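Local coordinates for hemolysin II regulatory protein (Bacillus cereus, PDB 2JJ7) that probably binds DNA as a dimeric transcriptional regulator of the TetR family and, as its name implies, regulates hemolysin II, at residues Y62-E67 / P120-S125; Y86-T91 / D171-I176; I100-Y105 / L159-K164. All blocks are in the same frame, centred on the assembly; numbering follows the deposited sequence.

Interaction 1: Y62-E67 / P120-S125; sequences YGLANE and PYFIGS
Leu-64 sets its CG anti to its own carbonyl carbon (chi1 -52°), and its chi2 of 165° then carries CD1 out to segment 120-125, where a 3-10 segment gives way to a helix. There CD1 lies 3.6 Å from CB of Ser-125 and 3.8 Å from CA of Phe-122, while CG approaches the Phe-122 ring obliquely. Leu-64 N donates to Tyr-121 O at 2.8 Å. The same oxygen takes a CA-H...O contact from Gly-63, whose CA stands 3.3 Å away. A water bridges the next pair of carbonyls, donating to Leu-64 O at 2.7 Å and to Pro-120 O at 3.0 Å.

Gly-63 is the first residue past helix 51-62, and Phe-122 sits at the N-cap position of helix 123-126, so a chain leaving one helix meets a chain about to enter another. In the TetR architecture this exit lies between the N-terminal DNA-binding domain and the all-helical C-terminal domain.

Farther along, Glu-67 lies alongside Pro-120, its OE2 3.9 Å from the proline CB. Ser-125 points its CB toward the 62-67 segment, and its OG accepts a hydrogen bond from the backbone N-H of Leu-68. Phe-90 of helix 79-96 packs against Leu-64 and meets the Phe-122 ring edge-to-face.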
# COMPACT_ATOMS: atom_id res chain seq x y z
N TYR B 62 17.88 1.08 15.01
CA TYR B 62 17.67 1.50 13.62
C TYR B 62 16.37 2.25 13.37
O TYR B 62 16.11 2.69 12.24
CB TYR B 62 17.82 0.31 12.66
CG TYR B 62 19.15 -0.38 12.77
CD1 TYR B 62 20.33 0.25 12.35
CD2 TYR B 62 19.26 -1.67 13.32
CE1 TYR B 62 21.58 -0.38 12.46
CE2 TYR B 62 20.51 -2.31 13.44
CZ TYR B 62 21.67 -1.66 13.01
OH TYR B 62 22.90 -2.27 13.12
N GLY B 63 15.56 2.42 14.41
CA GLY B 63 14.36 3.25 14.29
C GLY B 63 14.72 4.71 14.55
O GLY B 63 15.88 5.11 14.44
N LEU B 64 13.72 5.50 14.91
CA LEU B 64 13.93 6.90 15.24
C LEU B 64 14.77 7.09 16.51
O LEU B 64 14.55 6.42 17.52
CB LEU B 64 12.58 7.61 15.35
CG LEU B 64 11.69 7.39 14.11
CD1 LEU B 64 10.24 7.77 14.39
CD2 LEU B 64 12.24 8.12 12.89
N ALA B 65 15.74 8.00 16.46
CA ALA B 65 16.56 8.33 17.62
C ALA B 65 15.73 8.91 18.77
O ALA B 65 16.04 8.71 19.95
CB ALA B 65 17.66 9.30 17.23
N ASN B 66 14.67 9.63 18.40
CA ASN B 66 13.77 10.30 19.35
C ASN B 66 12.38 10.37 18.74
O ASN B 66 12.24 10.41 17.52
CB ASN B 66 14.22 11.73 19.60
CG ASN B 66 15.72 11.86 19.78
OD1 ASN B 66 16.26 11.49 20.83
ND2 ASN B 66 16.40 12.38 18.75
N GLU B 67 11.37 10.41 19.59
CA GLU B 67 10.01 10.70 19.14
C GLU B 67 10.04 11.98 18.32
O GLU B 67 10.73 12.94 18.67
CB GLU B 67 9.06 10.80 20.32
CG GLU B 67 9.08 9.55 21.19
CD GLU B 67 7.85 9.40 22.07
OE1 GLU B 67 7.28 10.44 22.48
OE2 GLU B 67 7.47 8.24 22.35
N PRO B 120 7.45 3.42 20.43
CA PRO B 120 8.20 4.68 20.51
C PRO B 120 9.31 4.81 19.48
O PRO B 120 9.72 5.93 19.17
CB PRO B 120 8.80 4.65 21.92
CG PRO B 120 7.87 3.79 22.70
CD PRO B 120 7.39 2.74 21.74
N TYR B 121 9.78 3.70 18.94
CA TYR B 121 10.92 3.73 18.03
C TYR B 121 10.60 3.94 16.54
O TYR B 121 11.51 4.07 15.72
CB TYR B 121 11.78 2.49 18.24
CG TYR B 121 12.22 2.34 19.68
CD1 TYR B 121 11.78 1.28 20.46
CD2 TYR B 121 13.06 3.29 20.28
CE1 TYR B 121 12.19 1.14 21.79
CE2 TYR B 121 13.47 3.17 21.60
CZ TYR B 121 13.04 2.09 22.35
OH TYR B 121 13.45 1.98 23.65
N PHE B 122 9.32 3.99 16.18
CA PHE B 122 8.94 4.26 14.79
C PHE B 122 7.45 4.53 14.62
O PHE B 122 7.05 5.61 14.21
CB PHE B 122 9.37 3.11 13.85
CG PHE B 122 9.26 3.47 12.39
CD1 PHE B 122 10.33 4.03 11.72
CD2 PHE B 122 8.05 3.29 11.71
CE1 PHE B 122 10.22 4.39 10.37
CE2 PHE B 122 7.92 3.65 10.37
CZ PHE B 122 9.01 4.21 9.69
N ILE B 123 6.64 3.53 14.96
CA ILE B 123 5.21 3.56 14.64
C ILE B 123 4.46 4.72 15.32
O ILE B 123 3.55 5.30 14.71
CB ILE B 123 4.55 2.20 14.93
CG1 ILE B 123 5.01 1.17 13.91
CG2 ILE B 123 3.00 2.31 14.90
CD1 ILE B 123 4.92 -0.29 14.37
N GLY B 124 4.84 5.03 16.56
CA GLY B 124 4.20 6.11 17.32
C GLY B 124 4.24 7.42 16.54
O GLY B 124 3.21 8.09 16.40
N SER B 125 5.41 7.77 16.02
CA SER B 125 5.59 9.00 15.27
C SER B 125 4.97 8.92 13.87
O SER B 125 4.44 9.91 13.35
CB SER B 125 7.07 9.36 15.17
OG SER B 125 7.60 9.67 16.45
O HOH W 1 12.53 7.05 19.21

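Interaction 2: Y86-T91 / D171-I176; sequences YLTVFT and DLVSRI
Leu-87 and Val-173, whose CA atoms are the nearest pair between the two segments (5.8 Å), meet where helices 79-96 and 169-181 pack together, their short segments running roughly antiparallel at 144° with axes 9.4 Å apart. CB of Leu-87 rests in the fork of the valine, 3.7 Å from CG2 and nearly as close to CG1. Its CG is anti to the carbonyl carbon (chi1 -68°), and from there CD1 reaches across to Ile-176, 3.6 Å from CG2, and also touches the carbonyl oxygen of Val-173. The other methyl, CD2, turns back within its own helix to the edge of the Tyr-86 ring, in its plane.

Val-173 sits among Leu-87, Thr-88 and Thr-91 of the facing helix. Its CG1 continues to OG1 of Thr-88, the two side chains crossing at about a right angle, and its CG2 lies 3.6 Å from OG1 of Thr-91. The methyl CG2 of the same threonine lies 4.0 Å from CD2 of Leu-172. Ile-154 of helix 147-158 packs on both Leu-87 and Ile-176, while Leu-172 also touches Phe-163 of the second subunit, which places this helix pair beside the dimer interface of the C-terminal domain.

The threonine hydroxyls are spent inside their own helix: Thr-88 OG1 bonds to Arg-84 O, and Thr-91 OG1 donates to Leu-87 O at 2.6 Å, sharing that oxygen with Thr-91 N. What crosses the contact is mostly methyl groups, against each other and against backbone and hydroxyl oxygens, so van der Waals packing holds it.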
# COMPACT_ATOMS: atom_id res chain seq x y z
N TYR B 86 6.79 15.47 7.30
CA TYR B 86 6.51 14.11 7.73
C TYR B 86 7.04 13.11 6.69
O TYR B 86 7.79 12.19 7.01
CB TYR B 86 5.01 13.94 7.94
CG TYR B 86 4.54 12.52 8.12
CD1 TYR B 86 4.29 11.69 7.02
CD2 TYR B 86 4.34 11.99 9.40
CE1 TYR B 86 3.87 10.38 7.20
CE2 TYR B 86 3.91 10.69 9.57
CZ TYR B 86 3.68 9.89 8.47
OH TYR B 86 3.24 8.59 8.65
N LEU B 87 6.62 13.30 5.44
CA LEU B 87 6.98 12.39 4.35
C LEU B 87 8.48 12.39 4.05
O LEU B 87 9.03 11.35 3.69
CB LEU B 87 6.21 12.75 3.06
CG LEU B 87 4.70 12.51 3.05
CD1 LEU B 87 4.09 12.99 1.73
CD2 LEU B 87 4.35 11.07 3.31
N THR B 88 9.11 13.56 4.17
CA THR B 88 10.55 13.70 3.92
C THR B 88 11.34 12.91 4.98
O THR B 88 12.21 12.10 4.65
CB THR B 88 10.97 15.18 3.86
OG1 THR B 88 10.20 15.84 2.85
CG2 THR B 88 12.48 15.36 3.53
N VAL B 89 11.00 13.11 6.26
CA VAL B 89 11.66 12.41 7.36
C VAL B 89 11.50 10.89 7.21
O VAL B 89 12.48 10.14 7.33
CB VAL B 89 11.11 12.85 8.74
CG1 VAL B 89 11.65 11.96 9.86
CG2 VAL B 89 11.43 14.32 9.02
N PHE B 90 10.29 10.42 6.93
CA PHE B 90 10.07 8.98 6.85
C PHE B 90 10.65 8.30 5.62
O PHE B 90 11.28 7.26 5.74
CB PHE B 90 8.60 8.61 7.11
CG PHE B 90 8.26 8.61 8.57
CD1 PHE B 90 7.42 9.60 9.11
CD2 PHE B 90 8.82 7.67 9.43
CE1 PHE B 90 7.13 9.61 10.48
CE2 PHE B 90 8.54 7.67 10.81
CZ PHE B 90 7.69 8.64 11.34
N THR B 91 10.48 8.89 4.44
CA THR B 91 11.09 8.30 3.24
C THR B 91 12.62 8.27 3.36
O THR B 91 13.27 7.31 2.93
CB THR B 91 10.68 9.01 1.93
OG1 THR B 91 10.85 10.42 2.08
CG2 THR B 91 9.21 8.71 1.56
N ASP B 171 10.66 13.02 -5.07
CA ASP B 171 9.57 12.90 -6.03
C ASP B 171 8.41 12.15 -5.43
O ASP B 171 7.25 12.49 -5.69
CB ASP B 171 10.03 12.21 -7.30
CG ASP B 171 11.05 13.03 -8.08
OD1 ASP B 171 11.06 14.29 -7.96
OD2 ASP B 171 11.83 12.41 -8.83
N LEU B 172 8.71 11.12 -4.64
CA LEU B 172 7.68 10.35 -3.97
C LEU B 172 6.87 11.27 -3.04
O LEU B 172 5.65 11.25 -3.08
CB LEU B 172 8.27 9.16 -3.20
CG LEU B 172 7.26 8.23 -2.51
CD1 LEU B 172 6.17 7.73 -3.50
CD2 LEU B 172 7.98 7.07 -1.82
N VAL B 173 7.58 12.08 -2.25
CA VAL B 173 6.97 13.07 -1.36
C VAL B 173 6.06 14.03 -2.15
O VAL B 173 4.89 14.18 -1.82
CB VAL B 173 8.04 13.85 -0.53
CG1 VAL B 173 7.40 15.01 0.27
CG2 VAL B 173 8.80 12.90 0.42
N SER B 174 6.61 14.64 -3.21
CA SER B 174 5.86 15.53 -4.10
C SER B 174 4.64 14.88 -4.74
O SER B 174 3.57 15.50 -4.79
CB SER B 174 6.75 16.08 -5.22
OG SER B 174 7.60 17.06 -4.69
N ARG B 175 4.81 13.66 -5.23
CA ARG B 175 3.73 12.95 -5.91
C ARG B 175 2.62 12.53 -4.95
O ARG B 175 1.44 12.53 -5.31
CB ARG B 175 4.27 11.74 -6.68
CG ARG B 175 5.17 12.09 -7.85
CD ARG B 175 5.28 10.92 -8.84
NE ARG B 175 4.12 10.85 -9.74
CZ ARG B 175 4.17 11.05 -11.05
NH1 ARG B 175 3.05 10.98 -11.76
NH2 ARG B 175 5.32 11.31 -11.66
N ILE B 176 2.99 12.18 -3.72
CA ILE B 176 1.98 11.86 -2.71
C ILE B 176 1.11 13.09 -2.40
O ILE B 176 -0.12 13.00 -2.39
CB ILE B 176 2.61 11.27 -1.43
CG1 ILE B 176 3.10 9.84 -1.69
CG2 ILE B 176 1.61 11.31 -0.27
CD1 ILE B 176 3.95 9.23 -0.54

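Interaction 3: I100-Y105 / L159-K164; sequences IGTLAY and LFPKFK
Gly-101 and Leu-159 bring their backbones to within 4.3 Å, CA to CA. The glycine CA makes a CA-H...O contact of 3.2 Å with Leu-159 O; lacking a side chain, the glycine lets that oxygen come this close. In return, CB of Leu-159 lies 3.6 Å from Gly-101 O. The leucine's CG is anti to its carbonyl carbon (chi1 -59°), and CD1 reaches Tyr-105, 3.8 Å from its N and 4.0 Å from its CB. On the neighbouring side, OG1 of Thr-102 comes up to the CG-CD side of the Pro-161 ring, 3.3 Å from CG, and the two side chains cross at an oblique angle.

Behind these contacts, a type I turn from Phe-160 to Phe-163 sets the proline in place. Phe-122 packs on Leu-159 and Ala-104, and Ile-94 of helix 79-96 also reaches Leu-159. Beyond them lies the second subunit: its His-149 stacks on the Tyr-105 ring, its Trp-153 stacks on Phe-160, and Lys-162 NZ bonds to three of its carbonyl oxygens. The contact lies in the helical C-terminal domain of the TetR fold, which in this family forms the dimer interface, consistent with the second subunit's contacts here.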
# COMPACT_ATOMS: atom_id res chain seq x y z
N ILE B 100 13.56 -1.62 8.44
CA ILE B 100 12.61 -1.01 9.37
C ILE B 100 11.29 -0.74 8.62
O ILE B 100 10.21 -0.84 9.21
CB ILE B 100 13.21 0.29 10.01
CG1 ILE B 100 14.42 -0.03 10.94
CG2 ILE B 100 12.14 1.08 10.77
CD1 ILE B 100 14.13 -0.98 12.17
N GLY B 101 11.38 -0.41 7.34
CA GLY B 101 10.18 -0.26 6.51
C GLY B 101 9.35 -1.54 6.52
O GLY B 101 8.17 -1.53 6.87
N THR B 102 9.99 -2.64 6.14
CA THR B 102 9.36 -3.95 6.07
C THR B 102 8.79 -4.35 7.43
O THR B 102 7.64 -4.75 7.53
CB THR B 102 10.37 -5.02 5.61
OG1 THR B 102 10.65 -4.82 4.22
CG2 THR B 102 9.83 -6.44 5.82
N LEU B 103 9.60 -4.20 8.48
CA LEU B 103 9.20 -4.65 9.81
C LEU B 103 8.09 -3.80 10.40
O LEU B 103 7.15 -4.34 10.99
CB LEU B 103 10.41 -4.70 10.77
CG LEU B 103 11.54 -5.63 10.35
CD1 LEU B 103 12.71 -5.51 11.33
CD2 LEU B 103 11.05 -7.08 10.22
N ALA B 104 8.20 -2.48 10.24
CA ALA B 104 7.15 -1.59 10.72
C ALA B 104 5.88 -1.80 9.94
O ALA B 104 4.81 -1.77 10.52
CB ALA B 104 7.56 -0.11 10.67
N TYR B 105 5.99 -2.03 8.63
CA TYR B 105 4.77 -2.28 7.85
C TYR B 105 4.01 -3.48 8.41
O TYR B 105 2.78 -3.39 8.66
CB TYR B 105 5.04 -2.43 6.34
CG TYR B 105 3.80 -2.75 5.52
CD1 TYR B 105 3.01 -1.72 5.01
CD2 TYR B 105 3.41 -4.07 5.27
CE1 TYR B 105 1.86 -2.01 4.26
CE2 TYR B 105 2.27 -4.36 4.55
CZ TYR B 105 1.51 -3.33 4.03
OH TYR B 105 0.38 -3.62 3.31
N LEU B 159 6.71 2.90 3.22
CA LEU B 159 7.51 1.90 3.96
C LEU B 159 8.12 0.81 3.09
O LEU B 159 8.85 -0.03 3.60
CB LEU B 159 6.69 1.25 5.08
CG LEU B 159 6.14 2.22 6.14
CD1 LEU B 159 5.39 1.43 7.21
CD2 LEU B 159 7.29 3.01 6.76
N PHE B 160 7.80 0.80 1.80
CA PHE B 160 8.28 -0.26 0.93
C PHE B 160 9.78 -0.09 0.74
O PHE B 160 10.22 0.95 0.22
CB PHE B 160 7.54 -0.22 -0.42
CG PHE B 160 7.88 -1.36 -1.32
CD1 PHE B 160 8.61 -1.14 -2.49
CD2 PHE B 160 7.49 -2.66 -0.99
CE1 PHE B 160 8.93 -2.20 -3.33
CE2 PHE B 160 7.81 -3.73 -1.81
CZ PHE B 160 8.53 -3.50 -2.99
N PRO B 161 10.57 -1.11 1.14
CA PRO B 161 12.02 -0.96 1.24
C PRO B 161 12.71 -0.71 -0.09
O PRO B 161 13.85 -0.24 -0.10
CB PRO B 161 12.46 -2.31 1.83
CG PRO B 161 11.40 -3.26 1.45
CD PRO B 161 10.13 -2.47 1.51
N LYS B 162 12.05 -1.05 -1.19
CA LYS B 162 12.65 -0.93 -2.51
C LYS B 162 12.07 0.24 -3.29
O LYS B 162 12.28 0.32 -4.49
CB LYS B 162 12.44 -2.22 -3.31
CG LYS B 162 13.37 -3.38 -2.97
CD LYS B 162 13.13 -4.55 -3.94
CE LYS B 162 14.41 -5.31 -4.24
NZ LYS B 162 14.30 -6.13 -5.49
N PHE B 163 11.33 1.12 -2.63
CA PHE B 163 10.67 2.24 -3.32
C PHE B 163 11.64 3.10 -4.14
O PHE B 163 11.25 3.62 -5.18
CB PHE B 163 9.77 3.11 -2.39
CG PHE B 163 10.51 4.14 -1.55
CD1 PHE B 163 11.15 5.23 -2.15
CD2 PHE B 163 10.51 4.04 -0.15
CE1 PHE B 163 11.83 6.18 -1.37
CE2 PHE B 163 11.19 4.99 0.65
CZ PHE B 163 11.85 6.06 0.03
N LYS B 164 12.89 3.22 -3.68
CA LYS B 164 13.88 4.07 -4.34
C LYS B 164 14.28 3.53 -5.70
O LYS B 164 14.83 4.26 -6.53
CB LYS B 164 15.11 4.29 -3.44
CG LYS B 164 15.95 3.04 -3.20
CD LYS B 164 16.90 3.25 -2.04
CE LYS B 164 17.41 1.92 -1.49
NZ LYS B 164 18.00 2.06 -0.13

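Overall arrangement
Interactions 1 and 2 have centres about 17 Å apart, with interaction 3 about 14 Å from the first and 13 Å from the second. Phe-122 of interaction 1 touches residues of both other contacts, and Phe-163 of interaction 3 touches Thr-91 and Leu-172 of interaction 2. Along the chain the order is 62-67, 86-91, 100-105, 120-125, 159-164, 171-176: interaction 3 nests inside interaction 2, and interaction 1 alternates with both. The network therefore ties the exit of helix 51-62, next to the DNA-binding region, to the C-terminal core, and through interactions 2 and 3 to the second subunit.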